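Local coordinates for virulence sensor protein BvgS (Bordetella pertussis, PDB 6ZJ8) that serves as a virulence sensor histidine kinase, whose PAS domain probably takes part in passing signals on to the kinase, at residues Phe87-Glu101 / Val114-Leu128. Sequence-based numbering, arbitrary orientation.
Sequences FLLTRVAAEREPRFE and VYQWTIPYGDSLGEL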
loop_
_atom_site.group_PDB
_atom_site.type_symbol
_atom_site.label_atom_id
_atom_site.label_comp_id
_atom_site.label_asym_id
_atom_site.label_seq_id
_atom_site.Cartn_x
_atom_site.Cartn_y
_atom_site.Cartn_z
ATOM N N PHE A 87 3.020 7.227 -1.983
ATOM C CA PHE A 87 3.281 5.806 -1.786
ATOM C C PHE A 87 2.790 4.955 -2.948
ATOM O O PHE A 87 3.323 3.864 -3.177
ATOM C CB PHE A 87 2.622 5.322 -0.494
ATOM C CG PHE A 87 3.302 5.808 0.749
ATOM C CD1 PHE A 87 2.939 7.011 1.327
ATOM C CD2 PHE A 87 4.305 5.060 1.341
ATOM C CE1 PHE A 87 3.565 7.458 2.474
ATOM C CE2 PHE A 87 4.933 5.501 2.488
ATOM C CZ PHE A 87 4.564 6.700 3.055
ATOM N N LEU A 88 1.781 5.420 -3.677
ATOM C CA LEU A 88 1.233 4.662 -4.789
ATOM C C LEU A 88 2.041 4.922 -6.054
ATOM O O LEU A 88 2.927 5.778 -6.097
ATOM C CB LEU A 88 -0.234 5.028 -5.012
ATOM C CG LEU A 88 -1.138 4.840 -3.794
ATOM C CD1 LEU A 88 -2.470 5.518 -4.030
ATOM C CD2 LEU A 88 -1.338 3.368 -3.493
ATOM N N LEU A 89 1.722 4.165 -7.098
ATOM C CA LEU A 89 2.341 4.317 -8.403
ATOM C C LEU A 89 1.349 4.943 -9.375
ATOM O O LEU A 89 0.133 4.777 -9.241
ATOM C CB LEU A 89 2.822 2.970 -8.946
ATOM C CG LEU A 89 3.936 2.289 -8.149
ATOM C CD1 LEU A 89 4.374 1.007 -8.838
ATOM C CD2 LEU A 89 5.120 3.226 -7.961
ATOM N N THR A 90 1.885 5.668 -10.352
ATOM C CA THR A 90 1.047 6.339 -11.335
ATOM C C THR A 90 0.252 5.319 -12.145
ATOM O O THR A 90 0.644 4.157 -12.291
ATOM C CB THR A 90 1.905 7.202 -12.263
ATOM O OG1 THR A 90 2.829 7.973 -11.485
ATOM C CG2 THR A 90 1.033 8.147 -13.074
ATOM N N ARG A 91 -0.886 5.766 -12.671
ATOM C CA ARG A 91 -1.799 4.909 -13.425
ATOM C C ARG A 91 -1.358 4.908 -14.885
ATOM O O ARG A 91 -1.597 5.869 -15.621
ATOM C CB ARG A 91 -3.236 5.397 -13.264
ATOM C CG ARG A 91 -4.297 4.422 -13.758
ATOM C CD ARG A 91 -5.702 4.865 -13.359
ATOM N NE ARG A 91 -6.065 6.161 -13.929
ATOM C CZ ARG A 91 -6.545 6.337 -15.158
ATOM N NH1 ARG A 91 -6.718 5.300 -15.967
ATOM N NH2 ARG A 91 -6.847 7.557 -15.580
ATOM N N VAL A 92 -0.710 3.819 -15.308
ATOM C CA VAL A 92 -0.187 3.730 -16.667
ATOM C C VAL A 92 -1.297 3.303 -17.623
ATOM O O VAL A 92 -2.308 2.714 -17.231
ATOM C CB VAL A 92 1.010 2.760 -16.730
ATOM C CG1 VAL A 92 1.636 2.760 -18.118
ATOM C CG2 VAL A 92 2.050 3.129 -15.684
ATOM N N ALA A 93 -1.097 3.609 -18.906
ATOM C CA ALA A 93 -2.093 3.335 -19.935
ATOM C C ALA A 93 -2.435 1.852 -20.015
ATOM O O ALA A 93 -2.039 1.169 -20.966
ATOM C CB ALA A 93 -1.596 3.829 -21.297
ATOM N N ALA A 94 -3.178 1.350 -19.031
ATOM C CA ALA A 94 -3.635 -0.036 -19.006
ATOM C C ALA A 94 -2.465 -1.002 -19.211
ATOM O O ALA A 94 -2.324 -1.658 -20.244
ATOM C CB ALA A 94 -4.724 -0.259 -20.063
ATOM N N GLU A 95 -1.623 -1.069 -18.184
ATOM C CA GLU A 95 -0.461 -1.946 -18.218
ATOM C C GLU A 95 -0.852 -3.364 -17.826
ATOM O O GLU A 95 -1.601 -3.578 -16.868
ATOM C CB GLU A 95 0.633 -1.426 -17.284
ATOM C CG GLU A 95 1.856 -2.330 -17.224
ATOM C CD GLU A 95 3.147 -1.574 -16.970
ATOM O OE1 GLU A 95 3.094 -0.343 -16.762
ATOM O OE2 GLU A 95 4.220 -2.213 -16.985
ATOM N N ARG A 96 -0.333 -4.337 -18.575
ATOM C CA ARG A 96 -0.645 -5.745 -18.372
ATOM C C ARG A 96 0.485 -6.510 -17.695
ATOM O O ARG A 96 0.445 -7.744 -17.656
ATOM C CB ARG A 96 -0.974 -6.407 -19.711
ATOM C CG ARG A 96 -2.111 -5.753 -20.472
ATOM C CD ARG A 96 -2.383 -6.488 -21.773
ATOM N NE ARG A 96 -3.387 -5.812 -22.591
ATOM C CZ ARG A 96 -4.699 -6.012 -22.497
ATOM N NH1 ARG A 96 -5.190 -6.873 -21.615
ATOM N NH2 ARG A 96 -5.523 -5.344 -23.293
ATOM N N GLU A 97 1.485 -5.816 -17.165
ATOM C CA GLU A 97 2.666 -6.448 -16.601
ATOM C C GLU A 97 2.968 -5.854 -15.235
ATOM O O GLU A 97 2.662 -4.684 -14.982
ATOM C CB GLU A 97 3.870 -6.259 -17.537
ATOM C CG GLU A 97 5.049 -7.171 -17.248
ATOM C CD GLU A 97 6.031 -7.240 -18.402
ATOM O OE1 GLU A 97 5.799 -6.562 -19.426
ATOM O OE2 GLU A 97 7.033 -7.976 -18.288
ATOM N N PRO A 98 3.551 -6.638 -14.325
ATOM C CA PRO A 98 3.901 -6.089 -13.011
ATOM C C PRO A 98 4.815 -4.878 -13.122
ATOM O O PRO A 98 5.592 -4.740 -14.069
ATOM C CB PRO A 98 4.609 -7.258 -12.317
ATOM C CG PRO A 98 4.016 -8.467 -12.944
ATOM C CD PRO A 98 3.773 -8.095 -14.383
ATOM N N ARG A 99 4.712 -3.997 -12.130
ATOM C CA ARG A 99 5.553 -2.815 -12.025
ATOM C C ARG A 99 6.280 -2.816 -10.688
ATOM O O ARG A 99 5.754 -3.290 -9.675
ATOM C CB ARG A 99 4.736 -1.527 -12.153
ATOM C CG ARG A 99 4.346 -1.158 -13.570
ATOM C CD ARG A 99 3.634 0.184 -13.589
ATOM N NE ARG A 99 4.509 1.270 -13.152
ATOM C CZ ARG A 99 4.084 2.461 -12.744
ATOM N NH1 ARG A 99 2.787 2.731 -12.699
ATOM N NH2 ARG A 99 4.959 3.385 -12.369
ATOM N N PHE A 100 7.494 -2.268 -10.691
ATOM C CA PHE A 100 8.306 -2.167 -9.487
ATOM C C PHE A 100 9.090 -0.865 -9.516
ATOM O O PHE A 100 9.741 -0.550 -10.516
ATOM C CB PHE A 100 9.267 -3.354 -9.364
ATOM C CG PHE A 100 8.579 -4.684 -9.301
ATOM C CD1 PHE A 100 8.129 -5.187 -8.092
ATOM C CD2 PHE A 100 8.383 -5.433 -10.449
ATOM C CE1 PHE A 100 7.495 -6.411 -8.030
ATOM C CE2 PHE A 100 7.751 -6.658 -10.395
ATOM C CZ PHE A 100 7.306 -7.150 -9.184
ATOM N N GLU A 101 9.021 -0.117 -8.416
ATOM C CA GLU A 101 9.779 1.115 -8.261
ATOM C C GLU A 101 10.192 1.254 -6.804
ATOM O O GLU A 101 9.611 0.630 -5.911
ATOM C CB GLU A 101 8.974 2.345 -8.702
ATOM C CG GLU A 101 8.829 2.481 -10.208
ATOM C CD GLU A 101 8.561 3.909 -10.641
ATOM O OE1 GLU A 101 7.385 4.248 -10.880
ATOM O OE2 GLU A 101 9.529 4.694 -10.732
ATOM N N VAL A 114 11.059 3.263 0.300
ATOM C CA VAL A 114 10.003 2.274 0.122
ATOM C C VAL A 114 10.182 1.568 -1.213
ATOM O O VAL A 114 10.632 2.154 -2.202
ATOM C CB VAL A 114 8.596 2.909 0.209
ATOM C CG1 VAL A 114 8.368 3.498 1.589
ATOM C CG2 VAL A 114 8.414 3.970 -0.874
ATOM N N TYR A 115 9.815 0.290 -1.229
ATOM C CA TYR A 115 9.815 -0.539 -2.428
ATOM C C TYR A 115 8.362 -0.742 -2.842
ATOM O O TYR A 115 7.603 -1.422 -2.142
ATOM C CB TYR A 115 10.516 -1.869 -2.157
ATOM C CG TYR A 115 10.721 -2.727 -3.382
ATOM C CD1 TYR A 115 11.663 -2.384 -4.340
ATOM C CD2 TYR A 115 9.985 -3.889 -3.573
ATOM C CE1 TYR A 115 11.861 -3.164 -5.461
ATOM C CE2 TYR A 115 10.176 -4.679 -4.694
ATOM C CZ TYR A 115 11.116 -4.312 -5.635
ATOM O OH TYR A 115 11.314 -5.090 -6.754
ATOM N N GLN A 116 7.978 -0.155 -3.973
ATOM C CA GLN A 116 6.597 -0.125 -4.431
ATOM C C GLN A 116 6.371 -1.143 -5.543
ATOM O O GLN A 116 7.266 -1.421 -6.345
ATOM C CB GLN A 116 6.233 1.273 -4.934
ATOM C CG GLN A 116 6.505 2.388 -3.937
ATOM C CD GLN A 116 6.604 3.745 -4.602
ATOM O OE1 GLN A 116 7.423 3.950 -5.498
ATOM N NE2 GLN A 116 5.768 4.679 -4.170
ATOM N N TRP A 117 5.155 -1.686 -5.598
ATOM C CA TRP A 117 4.841 -2.728 -6.567
ATOM C C TRP A 117 3.356 -2.708 -6.900
ATOM O O TRP A 117 2.527 -2.279 -6.094
ATOM C CB TRP A 117 5.237 -4.108 -6.030
ATOM C CG TRP A 117 4.540 -4.460 -4.753
ATOM C CD1 TRP A 117 4.918 -4.109 -3.492
ATOM C CD2 TRP A 117 3.340 -5.229 -4.613
ATOM N NE1 TRP A 117 4.029 -4.612 -2.574
ATOM C CE2 TRP A 117 3.050 -5.304 -3.238
ATOM C CE3 TRP A 117 2.481 -5.861 -5.519
ATOM C CZ2 TRP A 117 1.941 -5.988 -2.744
ATOM C CZ3 TRP A 117 1.379 -6.539 -5.027
ATOM C CH2 TRP A 117 1.120 -6.598 -3.652
ATOM N N THR A 118 3.031 -3.181 -8.105
ATOM C CA THR A 118 1.647 -3.361 -8.517
ATOM C C THR A 118 1.559 -4.553 -9.460
ATOM O O THR A 118 2.455 -4.773 -10.279
ATOM C CB THR A 118 1.078 -2.116 -9.213
ATOM O OG1 THR A 118 1.848 -1.819 -10.384
ATOM C CG2 THR A 118 1.093 -0.917 -8.278
ATOM N N ILE A 119 0.471 -5.317 -9.337
ATOM C CA ILE A 119 0.196 -6.451 -10.202
ATOM C C ILE A 119 -1.197 -6.246 -10.798
ATOM O O ILE A 119 -2.166 -6.113 -10.043
ATOM C CB ILE A 119 0.257 -7.795 -9.459
ATOM C CG1 ILE A 119 1.586 -7.963 -8.718
ATOM C CG2 ILE A 119 0.054 -8.947 -10.438
ATOM C CD1 ILE A 119 2.731 -8.359 -9.610
ATOM N N PRO A 120 -1.357 -6.216 -12.114
ATOM C CA PRO A 120 -2.705 -6.140 -12.684
ATOM C C PRO A 120 -3.356 -7.514 -12.772
ATOM O O PRO A 120 -2.694 -8.554 -12.797
ATOM C CB PRO A 120 -2.477 -5.542 -14.077
ATOM C CG PRO A 120 -1.021 -5.758 -14.391
ATOM C CD PRO A 120 -0.324 -6.290 -13.163
ATOM N N TYR A 121 -4.687 -7.499 -12.811
ATOM C CA TYR A 121 -5.471 -8.724 -12.844
ATOM C C TYR A 121 -6.699 -8.516 -13.719
ATOM O O TYR A 121 -7.087 -7.386 -14.024
ATOM C CB TYR A 121 -5.905 -9.159 -11.437
ATOM C CG TYR A 121 -6.874 -8.203 -10.780
ATOM C CD1 TYR A 121 -8.241 -8.308 -11.001
ATOM C CD2 TYR A 121 -6.423 -7.191 -9.942
ATOM C CE1 TYR A 121 -9.130 -7.436 -10.409
ATOM C CE2 TYR A 121 -7.306 -6.313 -9.344
ATOM C CZ TYR A 121 -8.659 -6.441 -9.581
ATOM O OH TYR A 121 -9.544 -5.570 -8.989
ATOM N N GLY A 122 -7.316 -9.634 -14.113
ATOM C CA GLY A 122 -8.521 -9.596 -14.910
ATOM C C GLY A 122 -9.460 -10.720 -14.520
ATOM O O GLY A 122 -9.105 -11.615 -13.751
ATOM N N ASP A 123 -10.674 -10.657 -15.065
ATOM C CA ASP A 123 -11.699 -11.670 -14.807
ATOM C C ASP A 123 -11.685 -12.772 -15.856
ATOM O O ASP A 123 -12.740 -13.241 -16.291
ATOM C CB ASP A 123 -13.070 -11.005 -14.738
ATOM C CG ASP A 123 -13.573 -10.557 -16.098
ATOM O OD1 ASP A 123 -12.745 -10.394 -17.017
ATOM O OD2 ASP A 123 -14.799 -10.373 -16.248
ATOM N N SER A 124 -10.496 -13.210 -16.272
ATOM C CA SER A 124 -10.355 -14.091 -17.425
ATOM C C SER A 124 -10.804 -13.329 -18.665
ATOM O O SER A 124 -11.149 -12.147 -18.578
ATOM C CB SER A 124 -11.161 -15.380 -17.247
ATOM O OG SER A 124 -12.526 -15.187 -17.572
ATOM N N LEU A 125 -10.799 -13.982 -19.823
ATOM C CA LEU A 125 -11.178 -13.363 -21.089
ATOM C C LEU A 125 -10.240 -12.230 -21.492
ATOM O O LEU A 125 -10.533 -11.502 -22.447
ATOM C CB LEU A 125 -12.622 -12.840 -21.036
ATOM C CG LEU A 125 -13.684 -13.823 -20.535
ATOM C CD1 LEU A 125 -14.986 -13.094 -20.221
ATOM C CD2 LEU A 125 -13.927 -14.929 -21.548
ATOM N N GLY A 126 -9.120 -12.060 -20.788
ATOM C CA GLY A 126 -8.194 -10.983 -21.081
ATOM C C GLY A 126 -8.660 -9.608 -20.667
ATOM O O GLY A 126 -8.064 -8.613 -21.089
ATOM N N GLU A 127 -9.702 -9.520 -19.843
ATOM C CA GLU A 127 -10.320 -8.251 -19.475
ATOM C C GLU A 127 -9.722 -7.778 -18.153
ATOM O O GLU A 127 -9.963 -8.384 -17.105
ATOM C CB GLU A 127 -11.834 -8.417 -19.369
ATOM C CG GLU A 127 -12.631 -7.151 -19.617
ATOM C CD GLU A 127 -14.124 -7.414 -19.652
ATOM O OE1 GLU A 127 -14.544 -8.519 -19.245
ATOM O OE2 GLU A 127 -14.877 -6.520 -20.091
ATOM N N LEU A 128 -8.949 -6.697 -18.206
ATOM C CA LEU A 128 -8.359 -6.141 -16.997
ATOM C C LEU A 128 -9.425 -5.442 -16.163
ATOM O O LEU A 128 -10.297 -4.749 -16.696
ATOM C CB LEU A 128 -7.245 -5.158 -17.350
ATOM C CG LEU A 128 -6.093 -5.694 -18.201
ATOM C CD1 LEU A 128 -5.018 -4.628 -18.336
ATOM C CD2 LEU A 128 -5.516 -6.972 -17.610
#
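With CG of Q116 set beside its own backbone N (chi1 -54°) and the chain extended beyond it, the amide reaches F87, the last residue of helix 79-87, where NE2 lies 2.8 Å from F87 O. The bond is bent, 141° at the hydrogen, and therefore weak; E86 O offers NE2 a second weak acceptor. L89, its CG likewise beside the backbone N, brings CD2 to 3.4 Å from Q116 OE1 and CD1 against CG2 of T118, so one leucine bridges two side chains on the same face of the sheet. CD1 also lies over the centre of the R99 guanidinium, which NH2 ties to E101 OE1 in a salt bridge.

Backbone evidence for the pairing is direct. R99 with T118 and E101 with Q116 are hydrogen-bonded antiparallel pairs, each closed by two N-H...O bonds; R99 N to T118 O measures 3.0 Å and is nearly straight at 167°. Between them, F100 and W117 form a non-hydrogen-bonded pair whose side chains occupy the other face. There F100 CD1 approaches both W117 CB, at 3.7 Å, and Y115 OH, at 3.5 Å. Just before strand 99-107 begins, P98 CB packs on I119 CD1, and P120 CG sits 3.4 Å from E95 O. Farther out, R96 passes one guanidinium face over L128 CD1, while NH1 makes a weak bond to G126 O.

Strands 99-107 and 110-122 thus form a hairpin at one margin of the antiparallel 2-1-5-4-3 sheet, with the connection from helix 79-87 folded against it, the topology of a PAS domain.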